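Local coordinates for protein Atp-dependent DNA ligase (PDB 4D05) that probably seals breaks in DNA strands using ATP, by way of an enzyme-adenylate intermediate, as DNA ligases do, at residues P3-L8 against R31-G36; P58-D63 against F98-S103; E65-R70 against K94-D99. All blocks are in the same frame, centred on the assembly; numbering follows the deposited sequence.

Contact 1. Residues P3-L8 against R31-G36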
loop_
_atom_site.group_PDB
_atom_site.type_symbol
_atom_site.label_atom_id
_atom_site.label_comp_id
_atom_site.label_asym_id
_atom_site.label_seq_id
_atom_site.Cartn_x
_atom_site.Cartn_y
_atom_site.Cartn_z
ATOM N N PRO A 3 -16.606 9.472 -7.022
ATOM C CA PRO A 3 -15.750 8.762 -6.053
ATOM C C PRO A 3 -16.199 8.954 -4.605
ATOM O O PRO A 3 -16.633 10.039 -4.190
ATOM C CB PRO A 3 -14.363 9.370 -6.290
ATOM C CG PRO A 3 -14.423 9.845 -7.750
ATOM C CD PRO A 3 -15.830 10.371 -7.899
ATOM N N PRO A 4 -16.091 7.898 -3.815
ATOM C CA PRO A 4 -16.566 7.962 -2.439
ATOM C C PRO A 4 -15.684 8.836 -1.552
ATOM O O PRO A 4 -14.519 9.038 -1.873
ATOM C CB PRO A 4 -16.543 6.486 -2.000
ATOM C CG PRO A 4 -15.572 5.822 -2.895
ATOM C CD PRO A 4 -15.604 6.561 -4.184
ATOM N N PRO A 5 -16.247 9.320 -0.436
ATOM C CA PRO A 5 -15.660 10.306 0.487
ATOM C C PRO A 5 -14.744 9.584 1.427
ATOM O O PRO A 5 -15.087 9.305 2.576
ATOM C CB PRO A 5 -16.874 10.856 1.229
ATOM C CG PRO A 5 -17.782 9.671 1.310
ATOM C CD PRO A 5 -17.591 8.906 0.011
ATOM N N ILE A 6 -13.569 9.251 0.917
ATOM C CA ILE A 6 -12.642 8.421 1.664
ATOM C C ILE A 6 -11.316 9.077 2.112
ATOM O O ILE A 6 -10.790 10.023 1.487
ATOM C CB ILE A 6 -12.381 7.136 0.888
ATOM C CG1 ILE A 6 -11.778 7.420 -0.495
ATOM C CG2 ILE A 6 -13.660 6.420 0.756
ATOM C CD1 ILE A 6 -11.263 6.198 -1.210
ATOM N N GLN A 7 -10.772 8.544 3.202
ATOM C CA GLN A 7 -9.503 9.032 3.753
ATOM C C GLN A 7 -8.400 8.336 3.075
ATOM O O GLN A 7 -8.533 7.131 2.845
ATOM C CB GLN A 7 -9.395 8.675 5.231
ATOM C CG GLN A 7 -8.132 9.174 5.901
ATOM C CD GLN A 7 -8.366 9.225 7.417
ATOM O OE1 GLN A 7 -8.557 10.271 8.019
ATOM N NE2 GLN A 7 -8.401 8.110 7.996
ATOM N N LEU A 8 -7.323 9.065 2.765
ATOM C CA LEU A 8 -6.158 8.507 2.110
ATOM C C LEU A 8 -4.865 8.569 2.956
ATOM O O LEU A 8 -4.627 9.490 3.770
ATOM C CB LEU A 8 -5.884 9.190 0.763
ATOM C CG LEU A 8 -7.038 9.389 -0.224
ATOM C CD1 LEU A 8 -6.461 10.111 -1.424
ATOM C CD2 LEU A 8 -7.727 8.053 -0.653
ATOM N N ARG A 31 -10.168 -1.806 -2.895
ATOM C CA ARG A 31 -10.832 -0.985 -1.906
ATOM C C ARG A 31 -12.313 -0.855 -2.218
ATOM O O ARG A 31 -12.696 -0.711 -3.373
ATOM C CB ARG A 31 -10.217 0.402 -1.869
ATOM C CG ARG A 31 -10.696 1.193 -0.672
ATOM C CD ARG A 31 -9.990 2.510 -0.508
ATOM N NE ARG A 31 -10.526 3.222 0.632
ATOM C CZ ARG A 31 -9.826 4.020 1.423
ATOM N NH1 ARG A 31 -8.566 4.250 1.196
ATOM N NH2 ARG A 31 -10.421 4.596 2.430
ATOM N N ALA A 32 -13.145 -0.892 -1.185
ATOM C CA ALA A 32 -14.584 -0.699 -1.347
ATOM C C ALA A 32 -15.107 0.154 -0.198
ATOM O O ALA A 32 -14.695 -0.006 0.948
ATOM C CB ALA A 32 -15.317 -2.033 -1.395
ATOM N N TYR A 33 -16.029 1.050 -0.531
ATOM C CA TYR A 33 -16.733 1.863 0.426
ATOM C C TYR A 33 -18.168 1.365 0.477
ATOM O O TYR A 33 -18.875 1.327 -0.536
ATOM C CB TYR A 33 -16.696 3.313 -0.034
ATOM C CG TYR A 33 -17.541 4.263 0.765
ATOM C CD1 TYR A 33 -17.104 4.760 1.945
ATOM C CD2 TYR A 33 -18.758 4.703 0.298
ATOM C CE1 TYR A 33 -17.878 5.677 2.678
ATOM C CE2 TYR A 33 -19.527 5.600 1.006
ATOM C CZ TYR A 33 -19.091 6.060 2.206
ATOM O OH TYR A 33 -19.836 6.952 2.944
ATOM N N TRP A 34 -18.574 0.956 1.670
ATOM C CA TRP A 34 -19.963 0.568 1.930
ATOM C C TRP A 34 -20.721 1.754 2.439
ATOM O O TRP A 34 -20.410 2.316 3.486
ATOM C CB TRP A 34 -20.002 -0.558 2.951
ATOM C CG TRP A 34 -21.348 -0.923 3.487
ATOM C CD1 TRP A 34 -21.838 -0.593 4.706
ATOM C CD2 TRP A 34 -22.365 -1.708 2.846
ATOM N NE1 TRP A 34 -23.092 -1.121 4.880
ATOM C CE2 TRP A 34 -23.442 -1.815 3.754
ATOM C CE3 TRP A 34 -22.469 -2.337 1.611
ATOM C CZ2 TRP A 34 -24.601 -2.510 3.451
ATOM C CZ3 TRP A 34 -23.611 -3.031 1.318
ATOM C CH2 TRP A 34 -24.667 -3.112 2.230
ATOM N N ASN A 35 -21.741 2.162 1.674
ATOM C CA ASN A 35 -22.440 3.368 2.023
ATOM C C ASN A 35 -23.684 3.119 2.863
ATOM O O ASN A 35 -24.448 4.052 3.100
ATOM C CB ASN A 35 -22.784 4.193 0.778
ATOM C CG ASN A 35 -23.832 3.542 -0.108
ATOM O OD1 ASN A 35 -24.305 2.479 0.176
ATOM N ND2 ASN A 35 -24.198 4.222 -1.189
ATOM N N GLY A 36 -23.892 1.867 3.271
ATOM C CA GLY A 36 -25.076 1.460 3.996
ATOM C C GLY A 36 -26.009 0.563 3.208
ATOM O O GLY A 36 -26.843 -0.116 3.784
#
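Gln7 O is gripped twice by the guanidinium of Arg31: NH2 donates to Gln7 O at 3.2 Å, within the carbonyl plane, and NH1 adds a weak second bond to the same oxygen. Neither is straight (138° at the NH2 hydrogen), because the two nitrogens share one acceptor. This joins a proline-rich N-terminal segment, bent into an inverse gamma turn centred on Pro5, to strand 30-34 of the adenylation domain. Arg31 reaches across with CG anti to the backbone N (chi1 -169°) and its chain extended to NE. NH2 also forms a salt bridge with Asp63, so this nitrogen serves two oxygens, while the side chain touches the bound AMP. Ile6 meets Arg31 tip to tip; its CD1 lies over one face of the guanidinium, 3.6 Å from NE, an apolar cover that would probably strengthen the charge pairing with Asp63. Tyr33 CG is likewise anti to the backbone N, and three residues pack around its ring. Pro4 CB comes obliquely to 3.7 Å from Tyr33 CD2, and Ile6 CG2 approaches Tyr33 CD1, also obliquely. Pro5 crosses at about a right angle, making a CH-pi contact in which its CD sits 4.1 Å from the Tyr33 ring centroid.

Contact 2. Residues P58-D63 against F98-S103. With AMP (adenosine monophosphate), chain H; SO4 (sulfate ion), chain G.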
loop_
_atom_site.group_PDB
_atom_site.type_symbol
_atom_site.label_atom_id
_atom_site.label_comp_id
_atom_site.label_asym_id
_atom_site.label_seq_id
_atom_site.Cartn_x
_atom_site.Cartn_y
_atom_site.Cartn_z
ATOM N N PRO A 58 -24.505 -4.318 8.386
ATOM C CA PRO A 58 -25.163 -3.197 9.065
ATOM C C PRO A 58 -25.207 -1.970 8.146
ATOM O O PRO A 58 -24.515 -1.951 7.138
ATOM C CB PRO A 58 -24.249 -2.935 10.258
ATOM C CG PRO A 58 -22.903 -3.330 9.772
ATOM C CD PRO A 58 -23.142 -4.540 8.890
ATOM N N THR A 59 -26.035 -0.986 8.465
ATOM C CA THR A 59 -26.175 0.167 7.599
ATOM C C THR A 59 -25.131 1.244 7.915
ATOM O O THR A 59 -25.026 2.252 7.214
ATOM C CB THR A 59 -27.607 0.725 7.563
ATOM O OG1 THR A 59 -28.091 0.877 8.886
ATOM C CG2 THR A 59 -28.539 -0.250 6.822
ATOM N N THR A 60 -24.331 1.014 8.956
ATOM C CA THR A 60 -23.206 1.901 9.265
ATOM C C THR A 60 -22.267 1.912 8.059
ATOM O O THR A 60 -21.945 0.856 7.524
ATOM C CB THR A 60 -22.446 1.366 10.468
ATOM O OG1 THR A 60 -23.341 1.262 11.588
ATOM C CG2 THR A 60 -21.291 2.260 10.826
ATOM N N ALA A 61 -21.860 3.088 7.595
ATOM C CA ALA A 61 -20.893 3.140 6.498
ATOM C C ALA A 61 -19.558 2.555 6.928
ATOM O O ALA A 61 -19.113 2.754 8.056
ATOM C CB ALA A 61 -20.712 4.554 6.029
HETATM N N MSE A 62 -18.935 1.823 6.014
HETATM C CA MSE A 62 -17.682 1.141 6.299
HETATM C C MSE A 62 -16.684 1.252 5.136
HETATM O O MSE A 62 -17.071 1.215 3.978
HETATM C CB MSE A 62 -17.929 -0.379 6.586
HETATM C CG MSE A 62 -18.914 -0.624 7.790
HETATM SE SE MSE A 62 -19.157 -2.518 8.141
HETATM C CE MSE A 62 -20.387 -2.873 6.668
ATOM N N ASP A 63 -15.401 1.365 5.474
ATOM C CA ASP A 63 -14.302 1.355 4.513
ATOM C C ASP A 63 -13.522 0.067 4.688
ATOM O O ASP A 63 -13.187 -0.267 5.788
ATOM C CB ASP A 63 -13.364 2.498 4.821
ATOM C CG ASP A 63 -13.338 3.524 3.767
ATOM O OD1 ASP A 63 -14.374 4.165 3.528
ATOM O OD2 ASP A 63 -12.256 3.732 3.193
ATOM N N PHE A 98 -11.550 -1.536 7.750
ATOM C CA PHE A 98 -10.532 -0.804 8.460
ATOM C C PHE A 98 -10.985 0.602 8.908
ATOM O O PHE A 98 -10.241 1.264 9.612
ATOM C CB PHE A 98 -9.207 -0.754 7.641
ATOM C CG PHE A 98 -9.349 -0.176 6.257
ATOM C CD1 PHE A 98 -9.545 1.162 6.079
ATOM C CD2 PHE A 98 -9.238 -0.965 5.133
ATOM C CE1 PHE A 98 -9.662 1.710 4.802
ATOM C CE2 PHE A 98 -9.341 -0.399 3.855
ATOM C CZ PHE A 98 -9.546 0.935 3.715
ATOM N N ASP A 99 -12.176 1.065 8.524
ATOM C CA ASP A 99 -12.658 2.308 9.091
ATOM C C ASP A 99 -14.163 2.484 8.906
ATOM O O ASP A 99 -14.828 1.684 8.240
ATOM C CB ASP A 99 -11.869 3.505 8.531
ATOM C CG ASP A 99 -11.633 4.599 9.569
ATOM O OD1 ASP A 99 -12.396 4.662 10.552
ATOM O OD2 ASP A 99 -10.718 5.432 9.376
ATOM N N LEU A 100 -14.671 3.518 9.557
ATOM C CA LEU A 100 -16.093 3.915 9.583
ATOM C C LEU A 100 -16.138 5.391 9.139
ATOM O O LEU A 100 -15.976 6.316 9.940
ATOM C CB LEU A 100 -16.688 3.770 11.000
ATOM C CG LEU A 100 -16.656 2.378 11.604
ATOM C CD1 LEU A 100 -17.275 2.325 12.989
ATOM C CD2 LEU A 100 -17.382 1.377 10.734
ATOM N N PRO A 101 -16.276 5.630 7.836
ATOM C CA PRO A 101 -16.006 6.981 7.312
ATOM C C PRO A 101 -17.016 8.053 7.670
ATOM O O PRO A 101 -16.728 9.221 7.397
ATOM C CB PRO A 101 -16.001 6.790 5.786
ATOM C CG PRO A 101 -15.976 5.365 5.584
ATOM C CD PRO A 101 -16.488 4.648 6.770
ATOM N N LYS A 102 -18.172 7.692 8.223
ATOM C CA LYS A 102 -19.139 8.707 8.625
ATOM C C LYS A 102 -19.084 8.946 10.140
ATOM O O LYS A 102 -19.862 9.743 10.688
ATOM C CB LYS A 102 -20.545 8.318 8.199
ATOM C CG LYS A 102 -20.760 8.358 6.681
ATOM C CD LYS A 102 -20.524 9.753 6.102
ATOM C CE LYS A 102 -20.794 9.838 4.585
ATOM N NZ LYS A 102 -20.669 11.250 4.095
ATOM N N SER A 103 -18.149 8.283 10.818
ATOM C CA SER A 103 -18.034 8.428 12.267
ATOM C C SER A 103 -17.396 9.767 12.622
ATOM O O SER A 103 -16.521 10.267 11.897
ATOM C CB SER A 103 -17.152 7.331 12.825
ATOM O OG SER A 103 -16.826 7.579 14.181
HETATM P P AMP H . -0.707 0.515 -1.022
HETATM O O1P AMP H . 0.297 1.599 -1.295
HETATM O O2P AMP H . -1.294 -0.399 -2.082
HETATM O "O5'" AMP H . -1.846 1.170 -0.132
HETATM C "C5'" AMP H . -2.803 0.252 0.345
HETATM C "C4'" AMP H . -4.144 0.869 0.094
HETATM O "O4'" AMP H . -5.181 0.048 0.587
HETATM C "C3'" AMP H . -4.178 2.166 0.829
HETATM O "O3'" AMP H . -4.771 3.086 -0.102
HETATM C "C2'" AMP H . -5.069 1.905 2.008
HETATM O "O2'" AMP H . -5.790 3.139 2.043
HETATM C "C1'" AMP H . -5.833 0.577 1.726
HETATM N N9 AMP H . -5.565 -0.452 2.787
HETATM C C8 AMP H . -5.171 -1.753 2.686
HETATM N N7 AMP H . -4.994 -2.346 3.893
HETATM C C5 AMP H . -5.345 -1.400 4.794
HETATM C C6 AMP H . -5.349 -1.319 6.257
HETATM N N6 AMP H . -5.003 -2.393 6.983
HETATM N N1 AMP H . -5.760 -0.163 6.790
HETATM C C2 AMP H . -6.058 0.928 6.071
HETATM N N3 AMP H . -6.061 0.946 4.749
HETATM C C4 AMP H . -5.711 -0.175 4.074
HETATM S S SO4 G . -22.521 5.947 10.650
HETATM O O1 SO4 G . -23.333 5.119 11.576
HETATM O O2 SO4 G . -23.100 7.309 10.726
HETATM O O3 SO4 G . -21.080 5.995 11.156
HETATM O O4 SO4 G . -22.638 5.433 9.232
HETATM O O HOH W 1 -19.294 5.208 9.238
#
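Two backbone donors converge on Asp63 O: Phe98 N at 2.9 Å, nearly straight (176°), and Asp99 N on a lone pair at 3.2 Å. This is a classic beta bulge, with Phe98 and Asp99 both facing Asp63 across antiparallel strands. Asp63 N returns a straight bond to Asp99 O at 2.8 Å, met from above the carbonyl plane. Beyond the bulge, the chain enters a type I turn from Leu100 to Ser103, and Asp99 OD1, also paired with Arg110, accepts from Leu100 N. One water bridges Ala61 O and Lys102 N where the strands have parted, and Ala61 N donates a hydrogen bond to a sulfate, probably from the crystallisation liquor, as does the water. At the other end, chi1 of 56° sets Phe98 CG in the crowded position between backbone N and carbonyl carbon. Its ring thereby lies between Asp63 O over one face and the adenine of AMP over the other, with AMP N3 3.6 Å from Phe98 CZ. An alanine here would remove that ring and would probably leave the adenine less firmly seated. Leu100 CD2 lies alongside selenomethionine Met62, and Ala61 CB rests 3.9 Å from Lys102 CG.

Contact 3. Residues E65-R70 against K94-D99. With AMP (adenosine monophosphate), chain H.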
loop_
_atom_site.group_PDB
_atom_site.type_symbol
_atom_site.label_atom_id
_atom_site.label_comp_id
_atom_site.label_asym_id
_atom_site.label_seq_id
_atom_site.Cartn_x
_atom_site.Cartn_y
_atom_site.Cartn_z
ATOM N N GLU A 65 -11.290 -3.502 2.453
ATOM C CA GLU A 65 -10.654 -4.093 1.269
ATOM C C GLU A 65 -11.404 -5.382 0.921
ATOM O O GLU A 65 -11.571 -6.242 1.798
ATOM C CB GLU A 65 -9.208 -4.498 1.582
ATOM C CG GLU A 65 -8.214 -3.386 1.589
ATOM C CD GLU A 65 -7.894 -2.753 0.242
ATOM O OE1 GLU A 65 -7.622 -3.445 -0.781
ATOM O OE2 GLU A 65 -7.760 -1.529 0.252
ATOM N N LEU A 66 -11.844 -5.529 -0.327
ATOM C CA LEU A 66 -12.309 -6.832 -0.796
ATOM C C LEU A 66 -11.037 -7.652 -0.995
ATOM O O LEU A 66 -10.128 -7.243 -1.740
ATOM C CB LEU A 66 -13.097 -6.691 -2.091
ATOM C CG LEU A 66 -14.347 -5.813 -1.989
ATOM C CD1 LEU A 66 -14.942 -5.549 -3.353
ATOM C CD2 LEU A 66 -15.391 -6.459 -1.092
ATOM N N TRP A 67 -10.969 -8.808 -0.347
ATOM C CA TRP A 67 -9.727 -9.560 -0.296
ATOM C C TRP A 67 -10.011 -11.017 0.001
ATOM O O TRP A 67 -10.959 -11.362 0.725
ATOM C CB TRP A 67 -8.889 -8.950 0.815
ATOM C CG TRP A 67 -7.508 -9.494 1.103
ATOM C CD1 TRP A 67 -6.325 -9.150 0.481
ATOM C CD2 TRP A 67 -7.149 -10.371 2.184
ATOM N NE1 TRP A 67 -5.256 -9.783 1.125
ATOM C CE2 TRP A 67 -5.745 -10.509 2.177
ATOM C CE3 TRP A 67 -7.878 -11.020 3.169
ATOM C CZ2 TRP A 67 -5.074 -11.316 3.102
ATOM C CZ3 TRP A 67 -7.202 -11.813 4.088
ATOM C CH2 TRP A 67 -5.819 -11.935 4.050
ATOM N N ILE A 68 -9.206 -11.880 -0.604
ATOM C CA ILE A 68 -9.340 -13.314 -0.405
ATOM C C ILE A 68 -8.264 -13.857 0.499
ATOM O O ILE A 68 -8.556 -14.533 1.498
ATOM C CB ILE A 68 -9.313 -14.048 -1.748
ATOM C CG1 ILE A 68 -10.537 -13.639 -2.579
ATOM C CG2 ILE A 68 -9.293 -15.568 -1.567
ATOM C CD1 ILE A 68 -10.492 -14.067 -4.027
ATOM N N ALA A 69 -7.028 -13.588 0.128
ATOM C CA ALA A 69 -5.853 -14.055 0.897
ATOM C C ALA A 69 -4.632 -13.315 0.399
ATOM O O ALA A 69 -4.692 -12.644 -0.614
ATOM C CB ALA A 69 -5.677 -15.543 0.651
ATOM N N ARG A 70 -3.497 -13.460 1.085
ATOM C CA ARG A 70 -2.285 -12.910 0.565
ATOM C C ARG A 70 -2.038 -13.534 -0.815
ATOM O O ARG A 70 -2.347 -14.703 -1.056
ATOM C CB ARG A 70 -1.118 -13.260 1.492
ATOM C CG ARG A 70 -1.207 -12.607 2.838
ATOM C CD ARG A 70 -0.097 -13.083 3.788
ATOM N NE ARG A 70 -0.036 -12.292 5.012
ATOM C CZ ARG A 70 0.733 -12.608 6.047
ATOM N NH1 ARG A 70 1.518 -13.681 5.995
ATOM N NH2 ARG A 70 0.712 -11.869 7.146
ATOM N N LYS A 94 -13.835 -11.695 1.281
ATOM C CA LYS A 94 -14.203 -11.076 2.533
ATOM C C LYS A 94 -14.036 -9.573 2.357
ATOM O O LYS A 94 -13.046 -9.102 1.756
ATOM C CB LYS A 94 -13.292 -11.539 3.683
ATOM C CG LYS A 94 -13.400 -13.023 3.941
ATOM C CD LYS A 94 -12.168 -13.631 4.549
ATOM C CE LYS A 94 -11.004 -13.642 3.551
ATOM N NZ LYS A 94 -9.931 -14.500 4.065
ATOM N N PHE A 95 -15.017 -8.825 2.862
ATOM C CA PHE A 95 -14.908 -7.378 3.037
ATOM C C PHE A 95 -14.218 -7.151 4.366
ATOM O O PHE A 95 -14.807 -7.371 5.446
ATOM C CB PHE A 95 -16.297 -6.731 2.986
ATOM C CG PHE A 95 -16.301 -5.208 2.983
ATOM C CD1 PHE A 95 -15.385 -4.469 2.261
ATOM C CD2 PHE A 95 -17.260 -4.523 3.703
ATOM C CE1 PHE A 95 -15.428 -3.068 2.262
ATOM C CE2 PHE A 95 -17.313 -3.148 3.693
ATOM C CZ PHE A 95 -16.376 -2.410 2.989
HETATM N N MSE A 96 -12.940 -6.797 4.276
HETATM C CA MSE A 96 -12.061 -6.635 5.420
HETATM C C MSE A 96 -12.028 -5.178 5.797
HETATM O O MSE A 96 -11.412 -4.361 5.109
HETATM C CB MSE A 96 -10.622 -7.082 5.035
HETATM C CG MSE A 96 -10.505 -8.509 4.508
HETATM SE SE MSE A 96 -10.810 -9.940 5.751
HETATM C CE MSE A 96 -9.345 -9.543 6.978
ATOM N N ILE A 97 -12.706 -4.830 6.893
ATOM C CA ILE A 97 -12.901 -3.421 7.194
ATOM C C ILE A 97 -11.795 -2.815 8.017
ATOM O O ILE A 97 -11.219 -3.474 8.895
ATOM C CB ILE A 97 -14.286 -3.170 7.792
ATOM C CG1 ILE A 97 -14.438 -3.809 9.175
ATOM C CG2 ILE A 97 -15.347 -3.682 6.792
ATOM C CD1 ILE A 97 -15.739 -3.399 9.905
ATOM N N PHE A 98 -11.550 -1.536 7.750
ATOM C CA PHE A 98 -10.532 -0.804 8.460
ATOM C C PHE A 98 -10.985 0.602 8.908
ATOM O O PHE A 98 -10.241 1.264 9.612
ATOM C CB PHE A 98 -9.207 -0.754 7.641
ATOM C CG PHE A 98 -9.349 -0.176 6.257
ATOM C CD1 PHE A 98 -9.545 1.162 6.079
ATOM C CD2 PHE A 98 -9.238 -0.965 5.133
ATOM C CE1 PHE A 98 -9.662 1.710 4.802
ATOM C CE2 PHE A 98 -9.341 -0.399 3.855
ATOM C CZ PHE A 98 -9.546 0.935 3.715
ATOM N N ASP A 99 -12.176 1.065 8.524
ATOM C CA ASP A 99 -12.658 2.308 9.091
ATOM C C ASP A 99 -14.163 2.484 8.906
ATOM O O ASP A 99 -14.828 1.684 8.240
ATOM C CB ASP A 99 -11.869 3.505 8.531
ATOM C CG ASP A 99 -11.633 4.599 9.569
ATOM O OD1 ASP A 99 -12.396 4.662 10.552
ATOM O OD2 ASP A 99 -10.718 5.432 9.376
HETATM P P AMP H . -0.707 0.515 -1.022
HETATM O O1P AMP H . 0.297 1.599 -1.295
HETATM O O2P AMP H . -1.294 -0.399 -2.082
HETATM O "O5'" AMP H . -1.846 1.170 -0.132
HETATM C "C5'" AMP H . -2.803 0.252 0.345
HETATM C "C4'" AMP H . -4.144 0.869 0.094
HETATM O "O4'" AMP H . -5.181 0.048 0.587
HETATM C "C3'" AMP H . -4.178 2.166 0.829
HETATM O "O3'" AMP H . -4.771 3.086 -0.102
HETATM C "C2'" AMP H . -5.069 1.905 2.008
HETATM O "O2'" AMP H . -5.790 3.139 2.043
HETATM C "C1'" AMP H . -5.833 0.577 1.726
HETATM N N9 AMP H . -5.565 -0.452 2.787
HETATM C C8 AMP H . -5.171 -1.753 2.686
HETATM N N7 AMP H . -4.994 -2.346 3.893
HETATM C C5 AMP H . -5.345 -1.400 4.794
HETATM C C6 AMP H . -5.349 -1.319 6.257
HETATM N N6 AMP H . -5.003 -2.393 6.983
HETATM N N1 AMP H . -5.760 -0.163 6.790
HETATM C C2 AMP H . -6.058 0.928 6.071
HETATM N N3 AMP H . -6.061 0.946 4.749
HETATM C C4 AMP H . -5.711 -0.175 4.074
#
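Glu65 OE2 comes to 3.0 Å from the ribose O4' of AMP, and Glu65 CG touches the base, 3.6 Å from AMP C8. CG is anti to the carbonyl carbon (chi1 -79°), and the chain bends once, at chi2. Its CG also meets the edge of the Phe98 ring, at CE2, and the carboxylate is nearly coplanar with that ring (19°). OE1 has a weak hydrogen bond from Gly29 N, which would help fix the rotation of the carboxylate. Behind this shell, Glu65 and Met96 form an antiparallel hydrogen-bonded pair, with Glu65 N to Met96 O at 2.8 Å and a bond returned from Met96 N to Glu65 O. Trp67 and Lys94 make a second such pair. On the face holding Glu65, Trp67 CE3 packs 3.9 Å from Met96 CG, and the selenium of this selenomethionine makes an oblique Met-aromatic contact. Lys94 runs beside Trp67, and its NZ donates to Ile68 O at 2.9 Å, just past the strand end. The opposite face carries Leu66 CD2 against Phe95 CD1. Neighbouring strands that present a glutamate to the ribose and an aromatic ring to the base are typical of the nucleotide pocket of ATP-dependent DNA ligases.

All three contacts meet on one mixed sheet, in which strand 62-67 lies between 30-34 and 94-99. Contacts 2 and 3 join the same two strands at opposite ends: contact 3 keeps regular pairing, whereas contact 2 departs through a bulge into loops. In contact 1 no strand pairing occurs: strand side chains meet a backbone carbonyl, prolines and an isoleucine. Contacts 1 and 3 are partly buried; contact 2 is buried, although farthest from the chain's centre. The Arg31-Asp63 salt bridge ties contact 1 to contact 2, and Phe98 is common to contacts 2 and 3. Away from AMP, contact 3 ends in strand pairing and a lysine bond, contact 2 in a water bridge, contact 1 in proline-tyrosine packing.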